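Local coordinates for auracyanin-B-2 (Chloroflexus aurantiacus, PDB 1QHQ), which is a type I blue copper protein of the cupredoxin fold that probably serves as a soluble electron acceptor for the membrane-bound alternative complex III, at residues Ala27-Ala31 / His127-Lys133; Ser36-Asn40 / Phe110-Pro115; Ala82-Pro86 / Cys122-Gly126; Ala114-Tyr120 / Lys133-Thr139. All blocks are in the same frame, centred on the assembly; numbering follows the deposited sequence.

Interaction 1. Residues Ala27-Ala31 / His127-Lys133. With CU (copper (II) ion), chain B.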
loop_
_atom_site.group_PDB
_atom_site.type_symbol
_atom_site.label_atom_id
_atom_site.label_comp_id
_atom_site.label_asym_id
_atom_site.label_seq_id
_atom_site.Cartn_x
_atom_site.Cartn_y
_atom_site.Cartn_z
ATOM N N ALA A 27 11.404 12.353 3.538
ATOM C CA ALA A 27 10.315 12.390 4.510
ATOM C C ALA A 27 9.648 11.052 4.638
ATOM O O ALA A 27 9.695 10.245 3.674
ATOM C CB ALA A 27 9.278 13.459 4.109
ATOM N N LEU A 28 8.913 10.793 5.696
ATOM C CA LEU A 28 8.078 9.621 5.838
ATOM C C LEU A 28 6.714 9.858 5.182
ATOM O O LEU A 28 5.697 10.129 5.790
ATOM C CB LEU A 28 7.928 9.248 7.316
ATOM C CG LEU A 28 9.283 9.109 8.062
ATOM C CD1 LEU A 28 9.000 8.729 9.511
ATOM C CD2 LEU A 28 10.159 8.070 7.402
ATOM N N ALA A 29 6.757 9.807 3.830
ATOM C CA ALA A 29 5.542 10.111 3.062
ATOM C C ALA A 29 5.688 9.453 1.671
ATOM O O ALA A 29 6.791 9.196 1.218
ATOM C CB ALA A 29 5.423 11.608 2.856
ATOM N N PHE A 30 4.524 9.296 1.043
ATOM C CA PHE A 30 4.565 8.943 -0.391
ATOM C C PHE A 30 4.779 10.246 -1.157
ATOM O O PHE A 30 4.244 11.291 -0.771
ATOM C CB PHE A 30 3.212 8.332 -0.777
ATOM C CG PHE A 30 2.942 7.009 -0.152
ATOM C CD1 PHE A 30 3.638 5.861 -0.547
ATOM C CD2 PHE A 30 2.016 6.875 0.879
ATOM C CE1 PHE A 30 3.422 4.666 0.067
ATOM C CE2 PHE A 30 1.803 5.674 1.506
ATOM C CZ PHE A 30 2.491 4.525 1.086
ATOM N N ALA A 31 5.387 10.149 -2.351
ATOM C CA ALA A 31 5.499 11.328 -3.205
ATOM C C ALA A 31 4.132 11.684 -3.785
ATOM O O ALA A 31 3.805 12.837 -3.986
ATOM C CB ALA A 31 6.523 11.110 -4.306
ATOM N N HIS A 127 5.062 5.052 10.558
ATOM C CA HIS A 127 4.905 5.857 9.367
ATOM C C HIS A 127 3.479 6.332 9.129
ATOM O O HIS A 127 3.293 7.489 8.766
ATOM C CB HIS A 127 5.407 5.007 8.160
ATOM C CG HIS A 127 6.903 4.869 8.206
ATOM N ND1 HIS A 127 7.627 4.472 7.069
ATOM C CD2 HIS A 127 7.827 5.083 9.155
ATOM C CE1 HIS A 127 8.934 4.482 7.362
ATOM N NE2 HIS A 127 9.057 4.848 8.586
ATOM N N TYR A 128 2.512 5.458 9.394
ATOM C CA TYR A 128 1.095 5.854 9.229
ATOM C C TYR A 128 0.719 6.975 10.186
ATOM O O TYR A 128 0.306 8.054 9.748
ATOM C CB TYR A 128 0.205 4.626 9.415
ATOM C CG TYR A 128 -1.276 4.988 9.485
ATOM C CD1 TYR A 128 -1.860 5.746 8.494
ATOM C CD2 TYR A 128 -2.002 4.691 10.631
ATOM C CE1 TYR A 128 -3.169 6.187 8.606
ATOM C CE2 TYR A 128 -3.320 5.127 10.759
ATOM C CZ TYR A 128 -3.897 5.821 9.728
ATOM O OH TYR A 128 -5.194 6.296 9.864
ATOM N N LEU A 129 1.196 6.856 11.440
ATOM C CA LEU A 129 0.950 7.967 12.397
ATOM C C LEU A 129 1.724 9.199 12.045
ATOM O O LEU A 129 1.237 10.340 12.271
ATOM C CB LEU A 129 1.303 7.523 13.819
ATOM C CG LEU A 129 0.461 6.402 14.417
ATOM C CD1 LEU A 129 0.981 6.052 15.814
ATOM C CD2 LEU A 129 -1.005 6.784 14.472
ATOM N N ALA A 130 2.869 9.087 11.366
ATOM C CA ALA A 130 3.613 10.226 10.925
ATOM C C ALA A 130 3.042 10.914 9.710
ATOM O O ALA A 130 3.590 11.918 9.247
ATOM C CB ALA A 130 5.090 9.927 10.759
ATOM N N GLY A 131 1.971 10.337 9.119
ATOM C CA GLY A 131 1.304 10.925 7.993
ATOM C C GLY A 131 1.536 10.220 6.648
ATOM O O GLY A 131 1.212 10.846 5.609
ATOM N N MET A 132 2.202 9.100 6.646
ATOM C CA MET A 132 2.508 8.405 5.370
ATOM C C MET A 132 1.239 7.660 4.902
ATOM O O MET A 132 1.007 6.518 5.209
ATOM C CB MET A 132 3.652 7.424 5.521
ATOM C CG MET A 132 4.048 6.880 4.089
ATOM S SD MET A 132 5.788 6.315 4.164
ATOM C CE MET A 132 5.898 5.686 2.444
ATOM N N LYS A 133 0.486 8.432 4.123
ATOM C CA LYS A 133 -0.828 7.917 3.647
ATOM C C LYS A 133 -1.161 8.730 2.393
ATOM O O LYS A 133 -0.600 9.774 2.176
ATOM C CB LYS A 133 -1.872 8.083 4.699
ATOM C CG LYS A 133 -2.210 9.504 5.133
ATOM C CD LYS A 133 -3.290 9.394 6.221
ATOM C CE LYS A 133 -3.357 10.658 7.066
ATOM N NZ LYS A 133 -4.140 10.343 8.330
HETATM CU CU CU B . 6.928 3.942 5.237
HETATM O O HOH W 1 4.618 12.417 6.802
HETATM O O HOH W 2 2.191 10.466 2.270
#
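H127 opens the segment as a copper ligand, its ND1 2.0 Å from the ion. L28 packs on a face of this imidazole: its CD2 is 4.0 Å from the ring centroid, 29° off the ring normal, which fits a CH-pi contact. Next comes a type I turn from Y128 to G131, closed by G131 N to Y128 O at 2.9 Å, and M132 N also bonds back to H127 O at 2.9 Å. A130 CB touches L28 CD1 at 4.3 Å, and a water donates to both L28 O and A130 O at 2.7 Å each. G131 has a phi of 107°, where a side chain would jam against the preceding carbonyl.

M132 lies opposite A29, with CA atoms 4.2 Å apart, and its extended side chain carries SD to 2.9 Å from CU, a long axial thioether contact. Its CE sits over the F30 ring, 3.7 Å from the centroid and 17° off the normal; with SD 4.8 Å from that centroid, this is a Met-aromatic contact. K133 N meets the edge of the ring, 3.9 Å from F30 CD2, while a second water joins F30 N to K133 O at 2.9 Å each. F30 also meets W59 and Y120 of strand 116-121 edge-to-face, whereas Y128 packs on helix 66-77 and K133 begins strand 133-139.

Interaction 2. Residues Ser36-Asn40 / Phe110-Pro115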
loop_
_atom_site.group_PDB
_atom_site.type_symbol
_atom_site.label_atom_id
_atom_site.label_comp_id
_atom_site.label_asym_id
_atom_site.label_seq_id
_atom_site.Cartn_x
_atom_site.Cartn_y
_atom_site.Cartn_z
ATOM N N SER A 36 -5.845 7.862 -8.559
ATOM C CA SER A 36 -7.219 7.706 -9.118
ATOM C C SER A 36 -7.201 6.477 -10.032
ATOM O O SER A 36 -6.315 6.419 -10.888
ATOM C CB SER A 36 -7.429 8.964 -10.011
ATOM O OG SER A 36 -8.717 9.064 -10.489
ATOM N N LEU A 37 -8.148 5.585 -9.908
ATOM C CA LEU A 37 -8.197 4.417 -10.842
ATOM C C LEU A 37 -9.683 4.106 -11.059
ATOM O O LEU A 37 -10.505 4.276 -10.180
ATOM C CB LEU A 37 -7.536 3.222 -10.155
ATOM C CG LEU A 37 -6.030 3.288 -9.854
ATOM C CD1 LEU A 37 -5.664 2.147 -8.918
ATOM C CD2 LEU A 37 -5.266 3.187 -11.188
ATOM N N PRO A 38 -9.975 3.457 -12.197
ATOM C CA PRO A 38 -11.350 2.995 -12.425
ATOM C C PRO A 38 -11.658 1.797 -11.561
ATOM O O PRO A 38 -10.736 1.041 -11.229
ATOM C CB PRO A 38 -11.336 2.638 -13.905
ATOM C CG PRO A 38 -9.921 2.261 -14.201
ATOM C CD PRO A 38 -9.074 3.168 -13.286
ATOM N N ALA A 39 -12.927 1.566 -11.274
ATOM C CA ALA A 39 -13.382 0.442 -10.487
ATOM C C ALA A 39 -13.272 -0.881 -11.258
ATOM O O ALA A 39 -13.285 -0.881 -12.477
ATOM C CB ALA A 39 -14.850 0.630 -10.065
ATOM N N ASN A 40 -13.147 -1.938 -10.504
ATOM C CA ASN A 40 -13.209 -3.309 -11.023
ATOM C C ASN A 40 -12.288 -3.516 -12.190
ATOM O O ASN A 40 -12.587 -4.176 -13.204
ATOM C CB ASN A 40 -14.681 -3.629 -11.418
ATOM C CG ASN A 40 -14.847 -5.110 -11.741
ATOM O OD1 ASN A 40 -14.297 -5.973 -11.050
ATOM N ND2 ASN A 40 -15.586 -5.423 -12.799
ATOM N N PHE A 110 -3.622 -6.150 -8.492
ATOM C CA PHE A 110 -4.888 -6.328 -7.816
ATOM C C PHE A 110 -6.046 -5.824 -8.672
ATOM O O PHE A 110 -5.870 -4.934 -9.499
ATOM C CB PHE A 110 -4.897 -5.680 -6.432
ATOM C CG PHE A 110 -4.795 -4.175 -6.451
ATOM C CD1 PHE A 110 -3.587 -3.547 -6.665
ATOM C CD2 PHE A 110 -5.926 -3.388 -6.264
ATOM C CE1 PHE A 110 -3.509 -2.169 -6.691
ATOM C CE2 PHE A 110 -5.866 -2.014 -6.326
ATOM C CZ PHE A 110 -4.621 -1.388 -6.480
ATOM N N ARG A 111 -7.242 -6.281 -8.311
ATOM C CA ARG A 111 -8.461 -5.725 -8.912
ATOM C C ARG A 111 -8.959 -4.590 -8.009
ATOM O O ARG A 111 -9.136 -4.762 -6.813
ATOM C CB ARG A 111 -9.540 -6.803 -9.068
ATOM C CG ARG A 111 -10.786 -6.257 -9.787
ATOM C CD ARG A 111 -11.748 -7.397 -10.115
ATOM N NE ARG A 111 -11.108 -8.402 -10.967
ATOM C CZ ARG A 111 -11.062 -8.323 -12.291
ATOM N NH1 ARG A 111 -11.597 -7.259 -12.894
ATOM N NH2 ARG A 111 -10.459 -9.236 -13.028
ATOM N N THR A 112 -9.074 -3.411 -8.612
ATOM C CA THR A 112 -9.570 -2.280 -7.783
ATOM C C THR A 112 -10.982 -2.587 -7.292
ATOM O O THR A 112 -11.744 -3.303 -7.956
ATOM C CB THR A 112 -9.570 -1.005 -8.618
ATOM O OG1 THR A 112 -10.349 -1.274 -9.806
ATOM C CG2 THR A 112 -8.162 -0.599 -9.061
ATOM N N PRO A 113 -11.347 -2.046 -6.147
ATOM C CA PRO A 113 -12.648 -2.206 -5.543
ATOM C C PRO A 113 -13.726 -1.372 -6.218
ATOM O O PRO A 113 -13.511 -0.852 -7.324
ATOM C CB PRO A 113 -12.396 -1.735 -4.093
ATOM C CG PRO A 113 -11.413 -0.609 -4.306
ATOM C CD PRO A 113 -10.445 -1.177 -5.335
ATOM N N ALA A 114 -14.913 -1.316 -5.624
ATOM C CA ALA A 114 -16.033 -0.528 -6.225
ATOM C C ALA A 114 -15.739 0.950 -6.175
ATOM O O ALA A 114 -14.853 1.376 -5.388
ATOM C CB ALA A 114 -17.245 -0.811 -5.300
ATOM N N PRO A 115 -16.449 1.782 -6.878
ATOM C CA PRO A 115 -16.248 3.224 -6.869
ATOM C C PRO A 115 -16.353 3.703 -5.441
ATOM O O PRO A 115 -17.156 3.192 -4.640
ATOM C CB PRO A 115 -17.429 3.770 -7.705
ATOM C CG PRO A 115 -17.623 2.632 -8.708
ATOM C CD PRO A 115 -17.546 1.397 -7.815
#
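N40, T112 and A39 contribute most of the covered surface. T112 makes the shortest hydrogen bond across the contact: its OG1 donates to P38 O at 2.7 Å, and T112 OG1 in turn accepts the backbone NH of T41. Its methyl serves the apolar side, CG2 lying 3.7 Å from L37 CD1, which also approaches F110 CZ at 4.4 Å.

N40 has phi/psi of 51/45°, in the left-handed region, as the chain bends after strand 34-38. Its N makes two weak hydrogen bonds, to T112 O at 3.2 Å (N-H...O angle 127°) and to P113 O at 3.4 Å (154°). The N40 CA-to-CB bond points away, yet OD1 reaches 3.1 Å from R111 CD. R111 NH1 gives a further weak bond to N40 O at 3.3 Å, but the strongest partner of the guanidinium is E13, in a salt bridge.

A39 fits its methyl into the bend of 113-115, CB standing 3.4 Å from P113 O and 3.6 Å from P115 CD. The end-to-end directions of 37-40 and 110-115 differ by 97°, so they cross rather than pair as strands. Strands 34-38 and 104-111 belong to different sheets, so the contact closes one end of the two-sheet cupredoxin sandwich.

Interaction 3. Residues Ala82-Pro86 / Cys122-Gly126. With CU (copper (II) ion), chain B.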
loop_
_atom_site.group_PDB
_atom_site.type_symbol
_atom_site.label_atom_id
_atom_site.label_comp_id
_atom_site.label_asym_id
_atom_site.label_seq_id
_atom_site.Cartn_x
_atom_site.Cartn_y
_atom_site.Cartn_z
ATOM N N ALA A 82 7.644 -10.570 9.502
ATOM C CA ALA A 82 7.485 -10.314 8.065
ATOM C C ALA A 82 7.786 -8.868 7.762
ATOM O O ALA A 82 7.365 -8.332 6.727
ATOM C CB ALA A 82 6.074 -10.702 7.644
ATOM N N LEU A 83 8.490 -8.187 8.680
ATOM C CA LEU A 83 8.872 -6.802 8.448
ATOM C C LEU A 83 7.647 -5.911 8.246
ATOM O O LEU A 83 7.756 -4.813 7.648
ATOM C CB LEU A 83 9.825 -6.692 7.268
ATOM C CG LEU A 83 11.284 -7.113 7.576
ATOM C CD1 LEU A 83 12.117 -7.036 6.306
ATOM C CD2 LEU A 83 11.845 -6.151 8.628
ATOM N N PHE A 84 6.638 -6.142 9.067
ATOM C CA PHE A 84 5.574 -5.201 9.336
ATOM C C PHE A 84 4.632 -5.000 8.156
ATOM O O PHE A 84 4.011 -3.925 8.037
ATOM C CB PHE A 84 6.127 -3.874 9.864
ATOM C CG PHE A 84 6.983 -4.029 11.116
ATOM C CD1 PHE A 84 6.410 -4.302 12.334
ATOM C CD2 PHE A 84 8.359 -3.909 11.021
ATOM C CE1 PHE A 84 7.196 -4.453 13.474
ATOM C CE2 PHE A 84 9.154 -4.055 12.150
ATOM C CZ PHE A 84 8.563 -4.291 13.374
ATOM N N VAL A 85 4.521 -5.995 7.284
ATOM C CA VAL A 85 3.437 -5.955 6.273
ATOM C C VAL A 85 2.189 -6.457 7.011
ATOM O O VAL A 85 2.314 -7.121 8.048
ATOM C CB VAL A 85 3.700 -6.905 5.093
ATOM C CG1 VAL A 85 4.877 -6.412 4.255
ATOM C CG2 VAL A 85 3.937 -8.331 5.577
ATOM N N PRO A 86 1.014 -6.145 6.519
ATOM C CA PRO A 86 -0.200 -6.767 7.061
ATOM C C PRO A 86 -0.064 -8.270 6.957
ATOM O O PRO A 86 0.457 -8.793 5.965
ATOM C CB PRO A 86 -1.295 -6.270 6.093
ATOM C CG PRO A 86 -0.742 -5.015 5.521
ATOM C CD PRO A 86 0.756 -5.282 5.351
ATOM N N CYS A 122 1.415 3.394 4.574
ATOM C CA CYS A 122 2.587 2.554 4.777
ATOM C C CYS A 122 2.436 1.955 6.195
ATOM O O CYS A 122 2.019 2.708 7.085
ATOM C CB CYS A 122 3.850 3.356 4.663
ATOM S SG CYS A 122 5.339 2.430 5.165
ATOM N N THR A 123 2.695 0.690 6.365
ATOM C CA THR A 123 2.559 0.068 7.671
ATOM C C THR A 123 3.875 -0.111 8.422
ATOM O O THR A 123 3.802 -0.690 9.519
ATOM C CB THR A 123 1.810 -1.256 7.634
ATOM O OG1 THR A 123 2.424 -2.205 6.763
ATOM C CG2 THR A 123 0.362 -0.982 7.190
ATOM N N PHE A 124 4.967 0.415 7.905
ATOM C CA PHE A 124 6.213 0.291 8.760
ATOM C C PHE A 124 5.927 1.081 10.045
ATOM O O PHE A 124 5.359 2.149 9.984
ATOM C CB PHE A 124 7.367 0.929 7.997
ATOM C CG PHE A 124 8.665 0.508 8.675
ATOM C CD1 PHE A 124 9.196 -0.733 8.465
ATOM C CD2 PHE A 124 9.201 1.365 9.633
ATOM C CE1 PHE A 124 10.344 -1.125 9.147
ATOM C CE2 PHE A 124 10.338 0.966 10.321
ATOM C CZ PHE A 124 10.900 -0.272 10.084
ATOM N N PRO A 125 6.287 0.515 11.185
ATOM C CA PRO A 125 5.997 1.151 12.475
ATOM C C PRO A 125 6.224 2.627 12.510
ATOM O O PRO A 125 7.266 3.157 12.158
ATOM C CB PRO A 125 6.962 0.433 13.433
ATOM C CG PRO A 125 7.131 -0.909 12.840
ATOM C CD PRO A 125 7.064 -0.718 11.328
ATOM N N GLY A 126 5.162 3.382 12.926
ATOM C CA GLY A 126 5.245 4.808 12.996
ATOM C C GLY A 126 4.927 5.617 11.788
ATOM O O GLY A 126 4.622 6.819 11.863
HETATM CU CU CU B . 6.928 3.942 5.237
#
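Two successive non-glycine residues, L83 and F84, adopt left-handed backbone angles (phi/psi 60/42° and 70/26°), and the CA-to-CB bond of F84 points toward the loop that follows strand 116-121. That loop is the ligand loop of a cupredoxin type I copper site: C122, at its start, holds the ion with SG 2.2 Å from CU.

F84 has the largest area covered here and meets two side chains. P125 lies over one face of its ring, with CG 3.4 Å from the centroid and only 6° off the normal, a close CH-pi contact; the nearest atoms are F84 CG and P125 CD at 3.3 Å. The edge of F84 meets the face of F124 in a T-shaped pair, centroids 5.5 Å apart and planes at 77°. F124 in turn touches the ring of the ligand H127, so the aromatic packing extends to the copper surroundings.

The polar tie is T123 OG1, which donates to F84 O at 2.7 Å, while N58 OD1 accepts the backbone NH of T123. The thiolate also accepts a hydrogen bond: F124 N donates to C122 SG at 3.4 Å, with an N-H...S angle of 164°.

Interaction 4. Residues Ala114-Tyr120 / Lys133-Thr139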
loop_
_atom_site.group_PDB
_atom_site.type_symbol
_atom_site.label_atom_id
_atom_site.label_comp_id
_atom_site.label_asym_id
_atom_site.label_seq_id
_atom_site.Cartn_x
_atom_site.Cartn_y
_atom_site.Cartn_z
ATOM N N ALA A 114 -14.913 -1.316 -5.624
ATOM C CA ALA A 114 -16.033 -0.528 -6.225
ATOM C C ALA A 114 -15.739 0.950 -6.175
ATOM O O ALA A 114 -14.853 1.376 -5.388
ATOM C CB ALA A 114 -17.245 -0.811 -5.300
ATOM N N PRO A 115 -16.449 1.782 -6.878
ATOM C CA PRO A 115 -16.248 3.224 -6.869
ATOM C C PRO A 115 -16.353 3.703 -5.441
ATOM O O PRO A 115 -17.156 3.192 -4.640
ATOM C CB PRO A 115 -17.429 3.770 -7.705
ATOM C CG PRO A 115 -17.623 2.632 -8.708
ATOM C CD PRO A 115 -17.546 1.397 -7.815
ATOM N N GLY A 116 -15.463 4.644 -5.041
ATOM C CA GLY A 116 -15.484 5.117 -3.666
ATOM C C GLY A 116 -14.060 5.700 -3.379
ATOM O O GLY A 116 -13.304 5.859 -4.303
ATOM N N THR A 117 -13.888 6.008 -2.121
ATOM C CA THR A 117 -12.609 6.626 -1.683
ATOM C C THR A 117 -12.013 5.734 -0.598
ATOM O O THR A 117 -12.659 5.155 0.247
ATOM C CB THR A 117 -12.904 8.015 -1.128
ATOM O OG1 THR A 117 -13.424 8.831 -2.185
ATOM C CG2 THR A 117 -11.659 8.696 -0.571
ATOM N N TYR A 118 -10.691 5.535 -0.739
ATOM C CA TYR A 118 -9.995 4.532 0.046
ATOM C C TYR A 118 -8.606 5.090 0.432
ATOM O O TYR A 118 -7.985 5.748 -0.406
ATOM C CB TYR A 118 -9.723 3.288 -0.833
ATOM C CG TYR A 118 -10.994 2.648 -1.368
ATOM C CD1 TYR A 118 -11.541 3.079 -2.573
ATOM C CD2 TYR A 118 -11.545 1.569 -0.708
ATOM C CE1 TYR A 118 -12.708 2.471 -3.039
ATOM C CE2 TYR A 118 -12.669 0.916 -1.212
ATOM C CZ TYR A 118 -13.236 1.421 -2.359
ATOM O OH TYR A 118 -14.375 0.772 -2.868
ATOM N N LEU A 119 -8.181 4.816 1.642
ATOM C CA LEU A 119 -6.806 5.252 1.982
ATOM C C LEU A 119 -5.808 4.179 1.556
ATOM O O LEU A 119 -6.078 2.986 1.658
ATOM C CB LEU A 119 -6.672 5.407 3.501
ATOM C CG LEU A 119 -7.279 6.656 4.115
ATOM C CD1 LEU A 119 -7.030 6.619 5.639
ATOM C CD2 LEU A 119 -6.710 7.920 3.530
ATOM N N TYR A 120 -4.623 4.660 1.180
ATOM C CA TYR A 120 -3.451 3.793 1.101
ATOM C C TYR A 120 -2.447 4.349 2.174
ATOM O O TYR A 120 -2.452 5.558 2.393
ATOM C CB TYR A 120 -2.803 3.698 -0.225
ATOM C CG TYR A 120 -2.452 4.970 -0.936
ATOM C CD1 TYR A 120 -3.413 5.578 -1.802
ATOM C CD2 TYR A 120 -1.204 5.583 -0.823
ATOM C CE1 TYR A 120 -3.069 6.701 -2.495
ATOM C CE2 TYR A 120 -0.893 6.723 -1.516
ATOM C CZ TYR A 120 -1.835 7.293 -2.364
ATOM O OH TYR A 120 -1.542 8.443 -3.045
ATOM N N LYS A 133 0.486 8.432 4.123
ATOM C CA LYS A 133 -0.828 7.917 3.647
ATOM C C LYS A 133 -1.161 8.730 2.393
ATOM O O LYS A 133 -0.600 9.774 2.176
ATOM C CB LYS A 133 -1.872 8.083 4.699
ATOM C CG LYS A 133 -2.210 9.504 5.133
ATOM C CD LYS A 133 -3.290 9.394 6.221
ATOM C CE LYS A 133 -3.357 10.658 7.066
ATOM N NZ LYS A 133 -4.140 10.343 8.330
ATOM N N GLY A 134 -2.237 8.297 1.725
ATOM C CA GLY A 134 -2.707 9.065 0.544
ATOM C C GLY A 134 -4.132 8.510 0.251
ATOM O O GLY A 134 -4.554 7.555 0.902
ATOM N N THR A 135 -4.799 9.177 -0.660
ATOM C CA THR A 135 -6.186 8.805 -0.941
ATOM C C THR A 135 -6.300 8.269 -2.381
ATOM O O THR A 135 -5.927 8.948 -3.316
ATOM C CB THR A 135 -7.095 10.037 -0.791
ATOM O OG1 THR A 135 -7.087 10.440 0.602
ATOM C CG2 THR A 135 -8.530 9.698 -1.181
ATOM N N LEU A 136 -6.862 7.070 -2.453
ATOM C CA LEU A 136 -7.194 6.517 -3.794
ATOM C C LEU A 136 -8.697 6.806 -4.026
ATOM O O LEU A 136 -9.527 6.343 -3.251
ATOM C CB LEU A 136 -6.978 4.997 -3.808
ATOM C CG LEU A 136 -7.586 4.312 -5.078
ATOM C CD1 LEU A 136 -6.873 4.773 -6.331
ATOM C CD2 LEU A 136 -7.469 2.806 -4.916
ATOM N N THR A 137 -8.986 7.492 -5.102
ATOM C CA THR A 137 -10.405 7.640 -5.523
ATOM C C THR A 137 -10.648 6.664 -6.714
ATOM O O THR A 137 -9.904 6.644 -7.641
ATOM C CB THR A 137 -10.706 9.061 -5.961
ATOM O OG1 THR A 137 -10.502 9.921 -4.811
ATOM C CG2 THR A 137 -12.193 9.183 -6.338
ATOM N N VAL A 138 -11.611 5.782 -6.445
ATOM C CA VAL A 138 -11.921 4.771 -7.484
ATOM C C VAL A 138 -13.190 5.249 -8.206
ATOM O O VAL A 138 -14.184 5.560 -7.558
ATOM C CB VAL A 138 -12.128 3.424 -6.839
ATOM C CG1 VAL A 138 -12.522 2.389 -7.909
ATOM C CG2 VAL A 138 -10.819 2.953 -6.158
ATOM N N THR A 139 -13.030 5.427 -9.484
ATOM C CA THR A 139 -14.143 6.033 -10.306
ATOM C C THR A 139 -14.945 4.892 -10.915
ATOM O O THR A 139 -14.714 3.726 -10.722
ATOM C CB THR A 139 -13.487 6.882 -11.393
ATOM O OG1 THR A 139 -12.706 6.023 -12.262
ATOM C CG2 THR A 139 -12.546 7.918 -10.759
HETATM O O HOH W 3 -12.111 11.451 -3.588
#
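Strands 116-120 and 133-139 run antiparallel, their axes at 151° and 4.5 Å apart at closest approach. Three hydrogen-bonded pairs, G116-V138, Y118-L136 and Y120-G134, each make two backbone bonds of 2.7 to 3.0 Å between N and O; the non-hydrogen-bonded pairs T117-T137 and L119-T135 alternate with them.

On one face, Y118 CD1 packs on V138 CG2 at 3.7 Å and Y120 CD1 on L136 CB at 4.1 Å. The Y120 ring lies over G134, whose CA is 3.7 Å from its centroid; an ideal CB there would come within 2.4 Å of Y120 CZ, so the position suits only glycine. Y120 OH bonds to Q32 O, and Y118 OH donates to A114 O at 2.6 Å. On the other face, T117 CG2 meets T135 CG2 at 3.3 Å, and L119 rests on helix 66-77.

This is the C-terminal hairpin of the cupredoxin fold, whose connecting loop carries the ligands C122, H127 and M132.

Two of the four contacts, interactions 1 and 3, touch the copper ion; their centres are about 12 Å apart. They hold H127 and M132 in one case and C122 in the other, and they meet at M132 O and C122 N, 3.2 Å apart, a probable hydrogen bond. H57 completes the site. Interaction 2 lies at the far end, its centre about 23 and 24 Å from those of interactions 1 and 3. Interaction 4 spans the gap. It shares K133 with interaction 1 and A114 and P115 with interaction 2, which it also meets through A39 N and T139 O, 2.9 Å apart, a probable hydrogen bond just past strand 34-38, the sheet neighbour of strand 133-139.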